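Local structure of polymerase nucleotidyl transferase domain-containing protein (Archaeoglobus fulgidus, 1YLQ) at residues 18-30 against 79-92. The protein probably transfers nucleotidyl groups, though its own substrate and reaction are not established. Sequence-based numbering, arbitrary orientation.
Sequences AEIYLYGSVVEGD and WKMSKRFIRKYRRL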
ATOM      1  N   ALA A  18      12.598 -17.339   1.590  1.00 27.05           N
ATOM      2  CA  ALA A  18      11.224 -16.952   1.393  1.00 27.37           C
ATOM      3  C   ALA A  18      10.993 -16.108   0.148  1.00 27.73           C
ATOM      4  O   ALA A  18      11.880 -15.337  -0.321  1.00 29.23           O
ATOM      5  CB  ALA A  18      10.581 -16.328   2.663  1.00 27.51           C
ATOM      6  N   GLU A  19       9.826 -16.296  -0.448  1.00 26.59           N
ATOM      7  CA  GLU A  19       9.437 -15.471  -1.563  1.00 26.44           C
ATOM      8  C   GLU A  19       8.265 -14.628  -1.152  1.00 24.98           C
ATOM      9  O   GLU A  19       7.457 -15.050  -0.307  1.00 24.91           O
ATOM     10  CB  GLU A  19       9.107 -16.298  -2.796  1.00 26.69           C
ATOM     11  CG  GLU A  19      10.351 -17.006  -3.407  1.00 32.39           C
ATOM     12  CD  GLU A  19      11.218 -16.093  -4.330  1.00 38.11           C
ATOM     13  OE1 GLU A  19      11.417 -14.852  -4.096  1.00 36.74           O
ATOM     14  OE2 GLU A  19      11.747 -16.656  -5.303  1.00 42.50           O
ATOM     15  N   ILE A  20       8.230 -13.398  -1.666  1.00 22.86           N
ATOM     16  CA  ILE A  20       7.169 -12.484  -1.260  1.00 24.16           C
ATOM     17  C   ILE A  20       6.379 -12.067  -2.472  1.00 23.84           C
ATOM     18  O   ILE A  20       6.952 -11.615  -3.471  1.00 23.67           O
ATOM     19  CB  ILE A  20       7.734 -11.220  -0.502  1.00 25.20           C
ATOM     20  CG1 ILE A  20       8.552 -11.664   0.713  1.00 23.96           C
ATOM     21  CG2 ILE A  20       6.573 -10.236  -0.157  1.00 23.69           C
ATOM     22  CD1 ILE A  20       9.621 -10.625   1.124  1.00 22.42           C
ATOM     23  N   TYR A  21       5.065 -12.183  -2.344  1.00 24.52           N
ATOM     24  CA  TYR A  21       4.163 -11.766  -3.399  1.00 25.05           C
ATOM     25  C   TYR A  21       3.171 -10.730  -2.895  1.00 25.08           C
ATOM     26  O   TYR A  21       2.619 -10.894  -1.790  1.00 26.42           O
ATOM     27  CB  TYR A  21       3.365 -12.995  -3.824  1.00 23.67           C
ATOM     28  CG  TYR A  21       4.225 -14.137  -4.261  1.00 21.58           C
ATOM     29  CD1 TYR A  21       4.665 -14.229  -5.568  1.00 22.20           C
ATOM     30  CD2 TYR A  21       4.601 -15.141  -3.353  1.00 23.97           C
ATOM     31  CE1 TYR A  21       5.440 -15.299  -6.001  1.00 26.57           C
ATOM     32  CE2 TYR A  21       5.439 -16.203  -3.760  1.00 23.97           C
ATOM     33  CZ  TYR A  21       5.812 -16.282  -5.099  1.00 26.30           C
ATOM     34  OH  TYR A  21       6.615 -17.319  -5.533  1.00 26.22           O
ATOM     35  N   LEU A  22       2.870  -9.731  -3.733  1.00 24.39           N
ATOM     36  CA  LEU A  22       1.913  -8.651  -3.407  1.00 24.82           C
ATOM     37  C   LEU A  22       0.614  -8.820  -4.197  1.00 25.05           C
ATOM     38  O   LEU A  22       0.634  -9.133  -5.381  1.00 25.23           O
ATOM     39  CB  LEU A  22       2.542  -7.267  -3.709  1.00 24.04           C
ATOM     40  CG  LEU A  22       3.814  -6.880  -2.917  1.00 26.93           C
ATOM     41  CD1 LEU A  22       4.249  -5.374  -3.237  1.00 25.62           C
ATOM     42  CD2 LEU A  22       3.564  -7.059  -1.390  1.00 25.20           C
ATOM     43  N   TYR A  23      -0.524  -8.677  -3.534  1.00 25.58           N
ATOM     44  CA  TYR A  23      -1.795  -8.563  -4.228  1.00 25.44           C
ATOM     45  C   TYR A  23      -2.701  -7.662  -3.386  1.00 25.55           C
ATOM     46  O   TYR A  23      -2.200  -6.776  -2.654  1.00 24.41           O
ATOM     47  CB  TYR A  23      -2.389  -9.957  -4.573  1.00 26.83           C
ATOM     48  CG  TYR A  23      -2.463 -10.930  -3.419  1.00 27.59           C
ATOM     49  CD1 TYR A  23      -1.291 -11.520  -2.946  1.00 34.15           C
ATOM     50  CD2 TYR A  23      -3.711 -11.329  -2.846  1.00 28.18           C
ATOM     51  CE1 TYR A  23      -1.308 -12.417  -1.904  1.00 31.74           C
ATOM     52  CE2 TYR A  23      -3.733 -12.278  -1.725  1.00 28.28           C
ATOM     53  CZ  TYR A  23      -2.491 -12.794  -1.314  1.00 29.36           C
ATOM     54  OH  TYR A  23      -2.308 -13.713  -0.318  1.00 32.41           O
ATOM     55  N   GLY A  24      -4.006  -7.793  -3.549  1.00 25.60           N
ATOM     56  CA  GLY A  24      -4.965  -6.890  -2.879  1.00 25.79           C
ATOM     57  C   GLY A  24      -5.356  -5.738  -3.822  1.00 26.62           C
ATOM     58  O   GLY A  24      -4.999  -5.756  -4.994  1.00 26.90           O
ATOM     59  N   SER A  25      -6.106  -4.770  -3.326  1.00 27.54           N
ATOM     60  CA  SER A  25      -6.825  -3.816  -4.219  1.00 29.68           C
ATOM     61  C   SER A  25      -5.903  -3.088  -5.178  1.00 30.61           C
ATOM     62  O   SER A  25      -6.188  -3.003  -6.380  1.00 30.05           O
ATOM     63  CB  SER A  25      -7.663  -2.815  -3.429  1.00 30.34           C
ATOM     64  OG  SER A  25      -6.874  -2.053  -2.556  1.00 33.94           O
ATOM     65  N   VAL A  26      -4.747  -2.652  -4.662  1.00 31.82           N
ATOM     66  CA  VAL A  26      -3.852  -1.823  -5.477  1.00 32.86           C
ATOM     67  C   VAL A  26      -3.301  -2.602  -6.661  1.00 33.93           C
ATOM     68  O   VAL A  26      -3.394  -2.157  -7.824  1.00 34.49           O
ATOM     69  CB  VAL A  26      -2.792  -1.121  -4.625  1.00 32.89           C
ATOM     70  CG1 VAL A  26      -1.825  -0.298  -5.522  1.00 33.76           C
ATOM     71  CG2 VAL A  26      -3.490  -0.157  -3.656  1.00 30.23           C
ATOM     72  N   VAL A  27      -2.834  -3.813  -6.391  1.00 33.61           N
ATOM     73  CA  VAL A  27      -2.233  -4.648  -7.423  1.00 33.89           C
ATOM     74  C   VAL A  27      -3.326  -5.142  -8.384  1.00 35.23           C
ATOM     75  O   VAL A  27      -3.109  -5.145  -9.613  1.00 36.01           O
ATOM     76  CB  VAL A  27      -1.421  -5.848  -6.809  1.00 32.58           C
ATOM     77  CG1 VAL A  27      -1.089  -6.917  -7.869  1.00 32.83           C
ATOM     78  CG2 VAL A  27      -0.124  -5.356  -6.070  1.00 30.83           C
ATOM     79  N   GLU A  28      -4.495  -5.506  -7.836  1.00 35.93           N
ATOM     80  CA  GLU A  28      -5.542  -6.235  -8.587  1.00 36.16           C
ATOM     81  C   GLU A  28      -6.556  -5.349  -9.326  1.00 38.66           C
ATOM     82  O   GLU A  28      -7.251  -5.839 -10.218  1.00 38.52           O
ATOM     83  CB  GLU A  28      -6.280  -7.260  -7.689  1.00 35.30           C
ATOM     84  CG  GLU A  28      -5.361  -8.386  -7.102  1.00 33.30           C
ATOM     85  CD  GLU A  28      -6.077  -9.384  -6.206  1.00 33.46           C
ATOM     86  OE1 GLU A  28      -6.911 -10.170  -6.684  1.00 26.14           O
ATOM     87  OE2 GLU A  28      -5.779  -9.418  -4.999  1.00 34.09           O
ATOM     88  N   GLY A  29      -6.696  -4.086  -8.917  1.00 41.67           N
ATOM     89  CA  GLY A  29      -7.675  -3.170  -9.551  1.00 45.35           C
ATOM     90  C   GLY A  29      -9.097  -3.052  -8.985  1.00 47.77           C
ATOM     91  O   GLY A  29      -9.823  -2.102  -9.315  1.00 49.30           O
ATOM     92  N   ASP A  30      -9.530  -4.041  -8.204  1.00 49.95           N
ATOM     93  CA  ASP A  30     -10.700  -3.947  -7.307  1.00 51.57           C
ATOM     94  C   ASP A  30     -10.021  -3.423  -6.071  1.00 51.34           C
ATOM     95  O   ASP A  30      -9.472  -4.219  -5.324  1.00 51.97           O
ATOM     96  CB  ASP A  30     -11.210  -5.379  -7.049  1.00 52.52           C
ATOM     97  CG  ASP A  30     -12.002  -5.524  -5.720  1.00 55.62           C
ATOM     98  OD1 ASP A  30     -12.019  -4.591  -4.857  1.00 58.00           O
ATOM     99  OD2 ASP A  30     -12.582  -6.632  -5.537  1.00 55.94           O
ATOM    100  N   TRP A  79       0.257 -21.479  -0.822  1.00 25.55           N
ATOM    101  CA  TRP A  79       0.309 -20.429  -1.821  1.00 25.30           C
ATOM    102  C   TRP A  79      -0.293 -20.912  -3.201  1.00 26.64           C
ATOM    103  O   TRP A  79      -1.090 -20.212  -3.808  1.00 24.98           O
ATOM    104  CB  TRP A  79       1.760 -19.930  -1.991  1.00 26.05           C
ATOM    105  CG  TRP A  79       1.952 -18.913  -3.119  1.00 23.01           C
ATOM    106  CD1 TRP A  79       2.799 -19.041  -4.206  1.00 23.90           C
ATOM    107  CD2 TRP A  79       1.233 -17.673  -3.309  1.00 25.09           C
ATOM    108  NE1 TRP A  79       2.696 -17.917  -5.012  1.00 26.55           N
ATOM    109  CE2 TRP A  79       1.729 -17.077  -4.505  1.00 25.26           C
ATOM    110  CE3 TRP A  79       0.259 -16.978  -2.562  1.00 27.08           C
ATOM    111  CZ2 TRP A  79       1.275 -15.827  -4.975  1.00 24.80           C
ATOM    112  CZ3 TRP A  79      -0.211 -15.741  -3.048  1.00 26.50           C
ATOM    113  CH2 TRP A  79       0.305 -15.176  -4.254  1.00 25.97           C
ATOM    114  N   LYS A  80       0.063 -22.116  -3.658  1.00 27.75           N
ATOM    115  CA  LYS A  80      -0.593 -22.731  -4.825  1.00 27.20           C
ATOM    116  C   LYS A  80      -2.140 -22.636  -4.670  1.00 28.75           C
ATOM    117  O   LYS A  80      -2.847 -22.104  -5.552  1.00 28.49           O
ATOM    118  CB  LYS A  80      -0.105 -24.191  -5.029  1.00 27.63           C
ATOM    119  CG  LYS A  80      -0.499 -24.777  -6.401  1.00 28.00           C
ATOM    120  CD  LYS A  80       0.112 -26.129  -6.621  1.00 29.31           C
ATOM    121  CE  LYS A  80      -0.237 -26.657  -8.005  1.00 34.22           C
ATOM    122  NZ  LYS A  80       0.333 -28.019  -8.241  1.00 35.72           N
ATOM    123  N   MET A  81      -2.660 -23.067  -3.526  1.00 27.15           N
ATOM    124  CA  MET A  81      -4.085 -22.946  -3.317  1.00 27.43           C
ATOM    125  C   MET A  81      -4.566 -21.502  -3.379  1.00 27.79           C
ATOM    126  O   MET A  81      -5.567 -21.250  -4.019  1.00 27.47           O
ATOM    127  CB  MET A  81      -4.562 -23.666  -2.037  1.00 27.70           C
ATOM    128  CG  MET A  81      -6.128 -23.665  -1.910  1.00 28.89           C
ATOM    129  SD  MET A  81      -6.812 -24.705  -0.602  1.00 22.91           S
ATOM    130  CE  MET A  81      -6.345 -23.896   0.890  1.00 34.43           C
ATOM    131  N   SER A  82      -3.885 -20.564  -2.704  1.00 28.28           N
ATOM    132  CA  SER A  82      -4.325 -19.157  -2.614  1.00 28.65           C
ATOM    133  C   SER A  82      -4.488 -18.537  -3.995  1.00 29.15           C
ATOM    134  O   SER A  82      -5.470 -17.806  -4.267  1.00 28.16           O
ATOM    135  CB  SER A  82      -3.325 -18.328  -1.785  1.00 27.86           C
ATOM    136  OG  SER A  82      -3.242 -18.865  -0.486  1.00 30.63           O
ATOM    137  N   LYS A  83      -3.551 -18.868  -4.877  1.00 28.98           N
ATOM    138  CA  LYS A  83      -3.534 -18.341  -6.252  1.00 29.86           C
ATOM    139  C   LYS A  83      -4.768 -18.620  -7.062  1.00 30.59           C
ATOM    140  O   LYS A  83      -5.030 -17.868  -7.978  1.00 30.16           O
ATOM    141  CB  LYS A  83      -2.320 -18.824  -7.051  1.00 29.96           C
ATOM    142  CG  LYS A  83      -1.002 -18.207  -6.545  1.00 29.11           C
ATOM    143  CD  LYS A  83       0.134 -18.541  -7.510  1.00 26.98           C
ATOM    144  CE  LYS A  83       0.789 -19.874  -7.197  1.00 26.58           C
ATOM    145  NZ  LYS A  83       2.026 -20.078  -8.036  1.00 27.40           N
ATOM    146  N   ARG A  84      -5.480 -19.713  -6.759  1.00 31.29           N
ATOM    147  CA  ARG A  84      -6.794 -20.014  -7.344  1.00 30.87           C
ATOM    148  C   ARG A  84      -7.840 -18.871  -7.183  1.00 30.33           C
ATOM    149  O   ARG A  84      -8.808 -18.823  -7.918  1.00 29.92           O
ATOM    150  CB  ARG A  84      -7.376 -21.276  -6.703  1.00 31.54           C
ATOM    151  CG  ARG A  84      -6.496 -22.537  -6.787  1.00 31.07           C
ATOM    152  CD  ARG A  84      -7.293 -23.746  -6.347  1.00 34.20           C
ATOM    153  NE  ARG A  84      -8.128 -24.153  -7.465  1.00 37.24           N
ATOM    154  CZ  ARG A  84      -8.122 -25.343  -8.029  1.00 37.71           C
ATOM    155  NH1 ARG A  84      -7.366 -26.317  -7.551  1.00 40.87           N
ATOM    156  NH2 ARG A  84      -8.922 -25.574  -9.053  1.00 40.26           N
ATOM    157  N   PHE A  85      -7.643 -18.009  -6.188  1.00 30.15           N
ATOM    158  CA  PHE A  85      -8.554 -16.920  -5.840  1.00 29.76           C
ATOM    159  C   PHE A  85      -7.929 -15.534  -6.019  1.00 30.56           C
ATOM    160  O   PHE A  85      -8.506 -14.531  -5.579  1.00 31.28           O
ATOM    161  CB  PHE A  85      -9.053 -17.133  -4.401  1.00 29.84           C
ATOM    162  CG  PHE A  85      -9.717 -18.500  -4.212  1.00 28.53           C
ATOM    163  CD1 PHE A  85     -10.960 -18.750  -4.778  1.00 27.65           C
ATOM    164  CD2 PHE A  85      -9.063 -19.546  -3.565  1.00 27.35           C
ATOM    165  CE1 PHE A  85     -11.580 -19.999  -4.646  1.00 27.60           C
ATOM    166  CE2 PHE A  85      -9.679 -20.804  -3.448  1.00 26.66           C
ATOM    167  CZ  PHE A  85     -10.914 -21.030  -3.984  1.00 27.73           C
ATOM    168  N   ILE A  86      -6.769 -15.462  -6.673  1.00 29.30           N
ATOM    169  CA  ILE A  86      -6.090 -14.177  -6.830  1.00 29.26           C
ATOM    170  C   ILE A  86      -6.037 -13.854  -8.298  1.00 30.69           C
ATOM    171  O   ILE A  86      -5.512 -14.664  -9.092  1.00 30.80           O
ATOM    172  CB  ILE A  86      -4.646 -14.214  -6.260  1.00 28.89           C
ATOM    173  CG1 ILE A  86      -4.670 -14.470  -4.743  1.00 27.15           C
ATOM    174  CG2 ILE A  86      -3.898 -12.864  -6.490  1.00 28.20           C
ATOM    175  CD1 ILE A  86      -3.300 -14.864  -4.216  1.00 27.81           C
ATOM    176  N   ARG A  87      -6.549 -12.662  -8.645  1.00 30.66           N
ATOM    177  CA  ARG A  87      -6.651 -12.211 -10.036  1.00 32.20           C
ATOM    178  C   ARG A  87      -5.267 -11.994 -10.650  1.00 30.88           C
ATOM    179  O   ARG A  87      -4.994 -12.427 -11.774  1.00 30.90           O
ATOM    180  CB  ARG A  87      -7.492 -10.919 -10.143  1.00 31.84           C
ATOM    181  CG  ARG A  87      -7.199 -10.101 -11.423  1.00 36.50           C
ATOM    182  CD  ARG A  87      -8.357  -9.195 -11.946  1.00 36.23           C
ATOM    183  NE  ARG A  87      -8.764  -8.170 -10.978  1.00 44.75           N
ATOM    184  CZ  ARG A  87      -9.859  -8.251 -10.219  1.00 47.41           C
ATOM    185  NH1 ARG A  87     -10.682  -9.301 -10.326  1.00 48.88           N
ATOM    186  NH2 ARG A  87     -10.140  -7.283  -9.352  1.00 49.03           N
ATOM    187  N   LYS A  88      -4.392 -11.368  -9.864  1.00 28.83           N
ATOM    188  CA  LYS A  88      -3.121 -10.855 -10.313  1.00 27.62           C
ATOM    189  C   LYS A  88      -2.264 -10.709  -9.056  1.00 26.31           C
ATOM    190  O   LYS A  88      -2.730 -10.201  -8.035  1.00 24.45           O
ATOM    191  CB  LYS A  88      -3.351  -9.460 -10.921  1.00 27.44           C
ATOM    192  CG  LYS A  88      -2.208  -8.837 -11.670  1.00 31.70           C
ATOM    193  CD  LYS A  88      -2.765  -7.809 -12.713  1.00 33.94           C
ATOM    194  CE  LYS A  88      -1.808  -6.656 -13.028  1.00 36.09           C
ATOM    195  NZ  LYS A  88      -2.353  -5.782 -14.173  1.00 34.90           N
ATOM    196  N   TYR A  89      -1.014 -11.126  -9.132  1.00 25.87           N
ATOM    197  CA  TYR A  89      -0.071 -10.810  -8.048  1.00 25.59           C
ATOM    198  C   TYR A  89       1.234 -10.359  -8.666  1.00 26.68           C
ATOM    199  O   TYR A  89       1.478 -10.610  -9.868  1.00 25.70           O
ATOM    200  CB  TYR A  89       0.182 -12.036  -7.134  1.00 24.54           C
ATOM    201  CG  TYR A  89       0.729 -13.249  -7.824  1.00 22.71           C
ATOM    202  CD1 TYR A  89       2.095 -13.420  -8.012  1.00 20.55           C
ATOM    203  CD2 TYR A  89      -0.145 -14.255  -8.309  1.00 22.78           C
ATOM    204  CE1 TYR A  89       2.602 -14.579  -8.666  1.00 20.90           C
ATOM    205  CE2 TYR A  89       0.340 -15.396  -8.961  1.00 21.85           C
ATOM    206  CZ  TYR A  89       1.703 -15.554  -9.145  1.00 21.48           C
ATOM    207  OH  TYR A  89       2.113 -16.685  -9.795  1.00 22.04           O
ATOM    208  N   ARG A  90       2.097  -9.765  -7.837  1.00 27.09           N
ATOM    209  CA  ARG A  90       3.468  -9.417  -8.255  1.00 29.22           C
ATOM    210  C   ARG A  90       4.499  -9.913  -7.244  1.00 30.16           C
ATOM    211  O   ARG A  90       4.400  -9.625  -6.035  1.00 28.82           O
ATOM    212  CB  ARG A  90       3.588  -7.895  -8.370  1.00 28.62           C
ATOM    213  CG  ARG A  90       4.992  -7.432  -8.691  1.00 35.38           C
ATOM    214  CD  ARG A  90       5.346  -7.450 -10.185  1.00 42.64           C
ATOM    215  NE  ARG A  90       6.792  -7.289 -10.372  1.00 47.36           N
ATOM    216  CZ  ARG A  90       7.405  -7.079 -11.542  1.00 51.31           C
ATOM    217  NH1 ARG A  90       6.713  -6.994 -12.679  1.00 52.23           N
ATOM    218  NH2 ARG A  90       8.733  -6.960 -11.578  1.00 52.33           N
ATOM    219  N   ARG A  91       5.497 -10.643  -7.723  1.00 32.42           N
ATOM    220  CA  ARG A  91       6.626 -11.043  -6.878  1.00 34.84           C
ATOM    221  C   ARG A  91       7.418  -9.800  -6.464  1.00 36.68           C
ATOM    222  O   ARG A  91       7.752  -8.948  -7.315  1.00 36.94           O
ATOM    223  CB  ARG A  91       7.534 -12.055  -7.600  1.00 35.83           C
ATOM    224  CG  ARG A  91       8.273 -12.981  -6.643  1.00 36.14           C
ATOM    225  CD  ARG A  91       8.940 -14.131  -7.370  1.00 41.85           C
ATOM    226  NE  ARG A  91      10.140 -13.692  -8.079  1.00 46.28           N
ATOM    227  CZ  ARG A  91      11.055 -14.508  -8.604  1.00 48.37           C
ATOM    228  NH1 ARG A  91      10.920 -15.833  -8.497  1.00 50.58           N
ATOM    229  NH2 ARG A  91      12.110 -14.000  -9.241  1.00 49.04           N
ATOM    230  N   LEU A  92       7.681  -9.675  -5.162  1.00 38.41           N
ATOM    231  CA  LEU A  92       8.393  -8.509  -4.625  1.00 39.73           C
ATOM    232  C   LEU A  92       9.900  -8.665  -4.732  1.00 41.53           C
ATOM    233  O   LEU A  92      10.554  -9.405  -3.976  1.00 43.07           O
ATOM    234  CB  LEU A  92       7.942  -8.122  -3.199  1.00 39.58           C
ATOM    235  CG  LEU A  92       8.720  -7.044  -2.397  1.00 39.59           C
ATOM    236  CD1 LEU A  92       8.663  -5.626  -3.010  1.00 42.48           C
ATOM    237  CD2 LEU A  92       8.335  -7.004  -0.911  1.00 39.64           C
TER
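Y21 lies against W79 in an offset stack, its ring centroid 4.2 Å from that of the indole's five-membered ring and the planes 19° apart, with W79 NE1 over the tyrosine's face near its rim. Y89 turns its ring perpendicular to Y21, and W79 CZ2, at the indole edge, points at the centre of one Y89 face. Completing this aromatic cluster, Y23 brings CE1 to the indole edge, 3.7 Å from W79 CZ3. Its CG sits between backbone N and carbonyl carbon (chi1 51°), which turns the ring under I86, whose CD1 stands over the ring centre in a CH-pi contact, 3.6 Å from the Y23 centroid. Replacing Y23 by alanine is likely to leave the I86 methyl and the W79 edge without their aromatic partner.

Three oxygens of E28 are gripped. R87 NE gives a nearly straight bond to E28 O (2.9 Å), in the guanidinium plane, while R87 N meets E28 OE1 from above the carboxylate; E28 OE2 takes G24 N, just before helix 25-28. G24-S25 fits the Gly-Ser signature of the nucleotidyltransferase fold, which in relatives lies at the nucleotide site. E19 OE2 and R91 NH1, 3.4 Å apart, pair by charge alone.

Backbone bonds L22 N to R90 O, R90 N to L22 O and L92 N to I20 O (2.7 Å) join the strands antiparallel. Strand 90-91 thus edges the mixed sheet beside 19-23, whose other neighbour is 38-43, while helix 76-83 packs W79 across the Y21 face onto A41 and L74.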